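Local coordinates for protein E1 (Kluyveromyces marxianus, PDB 3VX6) that acts as an E1-like enzyme of autophagy, activating the ubiquitin-like proteins Atg12 and Atg8 for their conjugation to Atg5 and to phosphatidylethanolamine, at residues Phe15-Arg29 against Thr54-Phe67. Numbering follows the deposited sequence.
Sequences FQSFVDSSFFHELSR and TSNVLAISLRDDSF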
# COMPACT_ATOMS: atom_id res chain seq x y z
N PHE A 15 -6.00 -1.17 -3.04
CA PHE A 15 -6.86 -0.11 -2.53
C PHE A 15 -7.76 0.40 -3.63
O PHE A 15 -7.54 0.14 -4.82
CB PHE A 15 -6.01 1.07 -2.10
CG PHE A 15 -5.37 1.79 -3.27
CD1 PHE A 15 -4.42 1.14 -4.06
CD2 PHE A 15 -5.82 3.05 -3.67
CE1 PHE A 15 -3.93 1.73 -5.23
CE2 PHE A 15 -5.33 3.64 -4.83
CZ PHE A 15 -4.39 2.98 -5.61
N GLN A 16 -8.78 1.15 -3.22
CA GLN A 16 -9.70 1.81 -4.13
C GLN A 16 -9.69 3.25 -3.62
O GLN A 16 -9.98 3.50 -2.45
CB GLN A 16 -11.11 1.23 -4.04
CG GLN A 16 -12.12 2.02 -4.87
CD GLN A 16 -13.41 1.26 -5.12
OE1 GLN A 16 -14.39 1.82 -5.61
NE2 GLN A 16 -13.41 -0.04 -4.80
N SER A 17 -9.31 4.18 -4.49
CA SER A 17 -9.25 5.56 -4.07
C SER A 17 -10.63 6.17 -3.90
O SER A 17 -11.61 5.77 -4.54
CB SER A 17 -8.43 6.40 -5.05
OG SER A 17 -9.09 6.56 -6.29
N PHE A 18 -10.69 7.13 -3.00
CA PHE A 18 -11.92 7.85 -2.73
C PHE A 18 -11.48 9.24 -2.45
O PHE A 18 -11.19 9.60 -1.31
CB PHE A 18 -12.65 7.27 -1.53
CG PHE A 18 -13.59 6.19 -1.90
CD1 PHE A 18 -14.80 6.50 -2.52
CD2 PHE A 18 -13.26 4.86 -1.70
CE1 PHE A 18 -15.65 5.51 -2.94
CE2 PHE A 18 -14.10 3.86 -2.12
CZ PHE A 18 -15.31 4.18 -2.74
N VAL A 19 -11.41 10.03 -3.51
CA VAL A 19 -10.99 11.40 -3.36
C VAL A 19 -12.20 12.32 -3.36
O VAL A 19 -12.77 12.65 -4.41
CB VAL A 19 -9.98 11.80 -4.45
CG1 VAL A 19 -8.86 10.78 -4.51
CG2 VAL A 19 -10.66 11.88 -5.80
N ASP A 20 -12.62 12.71 -2.16
CA ASP A 20 -13.73 13.62 -2.02
C ASP A 20 -13.27 14.91 -2.69
O ASP A 20 -12.07 15.22 -2.68
CB ASP A 20 -14.02 13.88 -0.53
CG ASP A 20 -15.26 14.73 -0.32
OD1 ASP A 20 -15.30 15.88 -0.83
OD2 ASP A 20 -16.20 14.25 0.35
N SER A 21 -14.20 15.65 -3.28
CA SER A 21 -13.84 16.90 -3.93
C SER A 21 -13.06 17.76 -2.95
O SER A 21 -12.25 18.59 -3.35
CB SER A 21 -15.10 17.65 -4.40
OG SER A 21 -15.85 18.15 -3.31
N SER A 22 -13.27 17.51 -1.66
CA SER A 22 -12.59 18.25 -0.60
C SER A 22 -11.08 18.02 -0.59
O SER A 22 -10.35 18.76 0.06
CB SER A 22 -13.16 17.87 0.77
OG SER A 22 -12.76 16.57 1.15
N PHE A 23 -10.63 16.99 -1.30
CA PHE A 23 -9.21 16.68 -1.38
C PHE A 23 -8.57 17.58 -2.41
O PHE A 23 -7.48 18.11 -2.20
CB PHE A 23 -8.99 15.23 -1.79
CG PHE A 23 -7.55 14.90 -2.04
CD1 PHE A 23 -7.02 14.98 -3.32
CD2 PHE A 23 -6.72 14.50 -1.00
CE1 PHE A 23 -5.69 14.67 -3.56
CE2 PHE A 23 -5.39 14.18 -1.23
CZ PHE A 23 -4.87 14.27 -2.51
N PHE A 24 -9.24 17.71 -3.55
CA PHE A 24 -8.76 18.56 -4.62
C PHE A 24 -9.02 20.00 -4.26
O PHE A 24 -8.36 20.90 -4.77
CB PHE A 24 -9.44 18.21 -5.93
CG PHE A 24 -8.88 16.98 -6.56
CD1 PHE A 24 -9.69 15.88 -6.79
CD2 PHE A 24 -7.53 16.91 -6.87
CE1 PHE A 24 -9.16 14.72 -7.32
CE2 PHE A 24 -6.99 15.76 -7.40
CZ PHE A 24 -7.80 14.66 -7.62
N HIS A 25 -10.00 20.20 -3.40
CA HIS A 25 -10.31 21.53 -2.94
C HIS A 25 -9.13 21.87 -2.05
O HIS A 25 -8.55 22.94 -2.15
CB HIS A 25 -11.61 21.54 -2.13
CG HIS A 25 -12.82 21.91 -2.93
ND1 HIS A 25 -13.16 21.27 -4.11
CD2 HIS A 25 -13.79 22.83 -2.71
CE1 HIS A 25 -14.28 21.79 -4.58
NE2 HIS A 25 -14.68 22.74 -3.75
N GLU A 26 -8.75 20.92 -1.21
CA GLU A 26 -7.63 21.12 -0.31
C GLU A 26 -6.33 21.14 -1.12
O GLU A 26 -5.43 21.92 -0.84
CB GLU A 26 -7.58 20.01 0.75
CG GLU A 26 -6.44 20.13 1.76
CD GLU A 26 -6.48 21.40 2.60
OE1 GLU A 26 -7.43 22.21 2.44
OE2 GLU A 26 -5.56 21.60 3.43
N LEU A 27 -6.24 20.27 -2.12
CA LEU A 27 -5.04 20.25 -2.95
C LEU A 27 -4.95 21.61 -3.57
O LEU A 27 -3.88 22.22 -3.59
CB LEU A 27 -5.13 19.19 -4.05
CG LEU A 27 -3.99 19.20 -5.08
CD1 LEU A 27 -2.65 19.13 -4.37
CD2 LEU A 27 -4.15 18.04 -6.04
N SER A 28 -6.07 22.10 -4.07
CA SER A 28 -6.12 23.41 -4.69
C SER A 28 -5.62 24.43 -3.67
O SER A 28 -4.71 25.19 -3.95
CB SER A 28 -7.55 23.76 -5.10
OG SER A 28 -8.01 22.89 -6.13
N ARG A 29 -6.23 24.42 -2.49
CA ARG A 29 -5.84 25.33 -1.43
C ARG A 29 -4.33 25.22 -1.20
O ARG A 29 -3.61 26.21 -1.27
CB ARG A 29 -6.61 25.01 -0.14
CG ARG A 29 -8.13 25.21 -0.25
CD ARG A 29 -8.88 24.36 0.78
NE ARG A 29 -10.24 24.06 0.33
CZ ARG A 29 -10.98 23.04 0.78
NH1 ARG A 29 -10.50 22.22 1.70
NH2 ARG A 29 -12.20 22.84 0.29
N THR A 54 -14.22 -0.74 1.25
CA THR A 54 -15.06 -0.35 0.13
C THR A 54 -14.78 -1.34 -0.98
O THR A 54 -13.63 -1.49 -1.41
CB THR A 54 -14.71 1.05 -0.41
OG1 THR A 54 -15.49 1.31 -1.58
CG2 THR A 54 -13.22 1.12 -0.78
N SER A 55 -15.83 -1.99 -1.47
CA SER A 55 -15.66 -2.99 -2.51
C SER A 55 -14.54 -3.97 -2.13
O SER A 55 -13.72 -4.35 -2.96
CB SER A 55 -15.35 -2.32 -3.85
OG SER A 55 -16.49 -1.67 -4.37
N ASN A 56 -14.50 -4.35 -0.86
CA ASN A 56 -13.54 -5.33 -0.36
C ASN A 56 -12.07 -4.97 -0.29
O ASN A 56 -11.27 -5.77 0.19
CB ASN A 56 -13.68 -6.63 -1.16
CG ASN A 56 -15.04 -7.24 -1.01
OD1 ASN A 56 -15.46 -7.56 0.10
ND2 ASN A 56 -15.75 -7.40 -2.13
N VAL A 57 -11.68 -3.81 -0.80
CA VAL A 57 -10.29 -3.43 -0.72
C VAL A 57 -10.19 -2.23 0.19
O VAL A 57 -11.15 -1.48 0.36
CB VAL A 57 -9.67 -3.10 -2.10
CG1 VAL A 57 -9.61 -4.34 -2.96
CG2 VAL A 57 -10.46 -2.00 -2.79
N LEU A 58 -9.02 -2.07 0.80
CA LEU A 58 -8.80 -0.95 1.69
C LEU A 58 -9.27 0.26 0.94
O LEU A 58 -9.08 0.38 -0.27
CB LEU A 58 -7.32 -0.79 2.02
CG LEU A 58 -7.00 0.48 2.80
CD1 LEU A 58 -7.57 0.36 4.20
CD2 LEU A 58 -5.50 0.70 2.83
N ALA A 59 -9.92 1.17 1.66
CA ALA A 59 -10.39 2.38 1.02
C ALA A 59 -9.44 3.46 1.40
O ALA A 59 -9.26 3.75 2.59
CB ALA A 59 -11.79 2.73 1.49
N ILE A 60 -8.78 4.02 0.40
CA ILE A 60 -7.89 5.13 0.64
C ILE A 60 -8.85 6.31 0.47
O ILE A 60 -9.19 6.68 -0.66
CB ILE A 60 -6.74 5.22 -0.41
CG1 ILE A 60 -5.72 4.10 -0.19
CG2 ILE A 60 -6.07 6.60 -0.35
CD1 ILE A 60 -5.00 4.16 1.13
N SER A 61 -9.33 6.84 1.58
CA SER A 61 -10.24 7.98 1.51
C SER A 61 -9.47 9.27 1.73
O SER A 61 -9.05 9.59 2.84
CB SER A 61 -11.38 7.84 2.51
OG SER A 61 -12.42 7.08 1.95
N LEU A 62 -9.28 9.98 0.63
CA LEU A 62 -8.56 11.22 0.64
C LEU A 62 -9.56 12.36 0.65
O LEU A 62 -10.24 12.62 -0.33
CB LEU A 62 -7.67 11.31 -0.61
CG LEU A 62 -6.61 10.22 -0.73
CD1 LEU A 62 -5.81 10.43 -2.00
CD2 LEU A 62 -5.72 10.26 0.48
N ARG A 63 -9.67 13.01 1.80
CA ARG A 63 -10.57 14.13 1.96
C ARG A 63 -9.61 15.30 2.07
O ARG A 63 -8.45 15.18 1.70
CB ARG A 63 -11.37 13.99 3.25
CG ARG A 63 -11.77 12.56 3.59
CD ARG A 63 -12.37 12.44 4.99
NE ARG A 63 -12.48 11.04 5.43
CZ ARG A 63 -13.17 10.10 4.79
NH1 ARG A 63 -13.83 10.38 3.67
NH2 ARG A 63 -13.23 8.86 5.29
N ASP A 64 -10.09 16.41 2.60
CA ASP A 64 -9.23 17.57 2.76
C ASP A 64 -8.23 17.33 3.89
O ASP A 64 -7.16 17.94 3.92
CB ASP A 64 -10.07 18.82 3.03
CG ASP A 64 -11.30 18.55 3.87
OD1 ASP A 64 -12.16 19.45 3.97
OD2 ASP A 64 -11.42 17.44 4.44
N ASP A 65 -8.57 16.42 4.81
CA ASP A 65 -7.70 16.12 5.94
C ASP A 65 -6.51 15.22 5.57
O ASP A 65 -5.51 15.16 6.28
CB ASP A 65 -8.50 15.47 7.08
CG ASP A 65 -9.15 14.16 6.66
OD1 ASP A 65 -10.27 14.19 6.08
OD2 ASP A 65 -8.54 13.09 6.90
N SER A 66 -6.63 14.52 4.44
CA SER A 66 -5.57 13.62 3.99
C SER A 66 -4.19 14.25 3.86
O SER A 66 -3.21 13.57 3.57
CB SER A 66 -5.97 12.99 2.67
OG SER A 66 -7.02 12.06 2.88
N PHE A 67 -4.11 15.56 4.08
CA PHE A 67 -2.83 16.23 3.96
C PHE A 67 -2.18 16.48 5.30
O PHE A 67 -0.97 16.72 5.37
CB PHE A 67 -3.01 17.53 3.20
CG PHE A 67 -3.21 17.34 1.73
CD1 PHE A 67 -2.13 17.08 0.90
CD2 PHE A 67 -4.48 17.41 1.18
CE1 PHE A 67 -2.31 16.90 -0.46
CE2 PHE A 67 -4.67 17.22 -0.17
CZ PHE A 67 -3.58 16.97 -1.00
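Gln16 and Phe18 of strand 16-19 use both their N-H and C=O groups on strand 59-62, giving a short parallel two-stranded ladder within the Atg7 N-terminal family region. Gln16 N donates to Leu58 O, and Gln16 O accepts from Ile60 N at 3.1 Å. Phe18 N repeats the pattern on Ile60 O at 2.8 Å, and Phe18 O takes Leu62 N. A fifth bond, Asp20 N to Leu62 O (3.0 Å), carries the ladder to the N-cap of helix 21-33, a position held by Asp20 itself, so the sheet runs straight into the helix and ties its start to strand 59-62.

Ser17, Val19, Ile60 and Leu62 share one sheet face, toward strands 40-47, 123-130 and 135-144; the Ser17 hydroxyl is hydrogen-bonded to Glu263. On the other face Phe18 presents its ring edge to Thr54 OG1.

Past the ladder, the ring of Phe23 lies between Leu62 CD1, which makes a CH-pi contact over one face, and the rim of Phe67 on the opposite face. The two rings are near parallel (20°) but slid apart, centroids 4.6 Å apart, and barely overlap. With CG anti to its backbone N (chi1 173°), Phe23 runs alongside Leu62, and Arg63 O meets its ring edge in plane. An anti chi1 (-179°) likewise sets Glu26 CG against Phe67 CD2; the bend at chi2 then turns the carboxylate, whose OE1 accepts from Arg29 NH1 at 3.2 Å, close to the guanidinium plane. Asp64 OD1 forms a long salt bridge to the same NH1.

The ladder thus satisfies backbone groups in pairs, the surroundings of the Phe23 faces are apolar, and Arg29, bonded to Glu26 and more distantly paired with Asp64, probably offsets the negative charge of both acids where the helix passes residues 64-67.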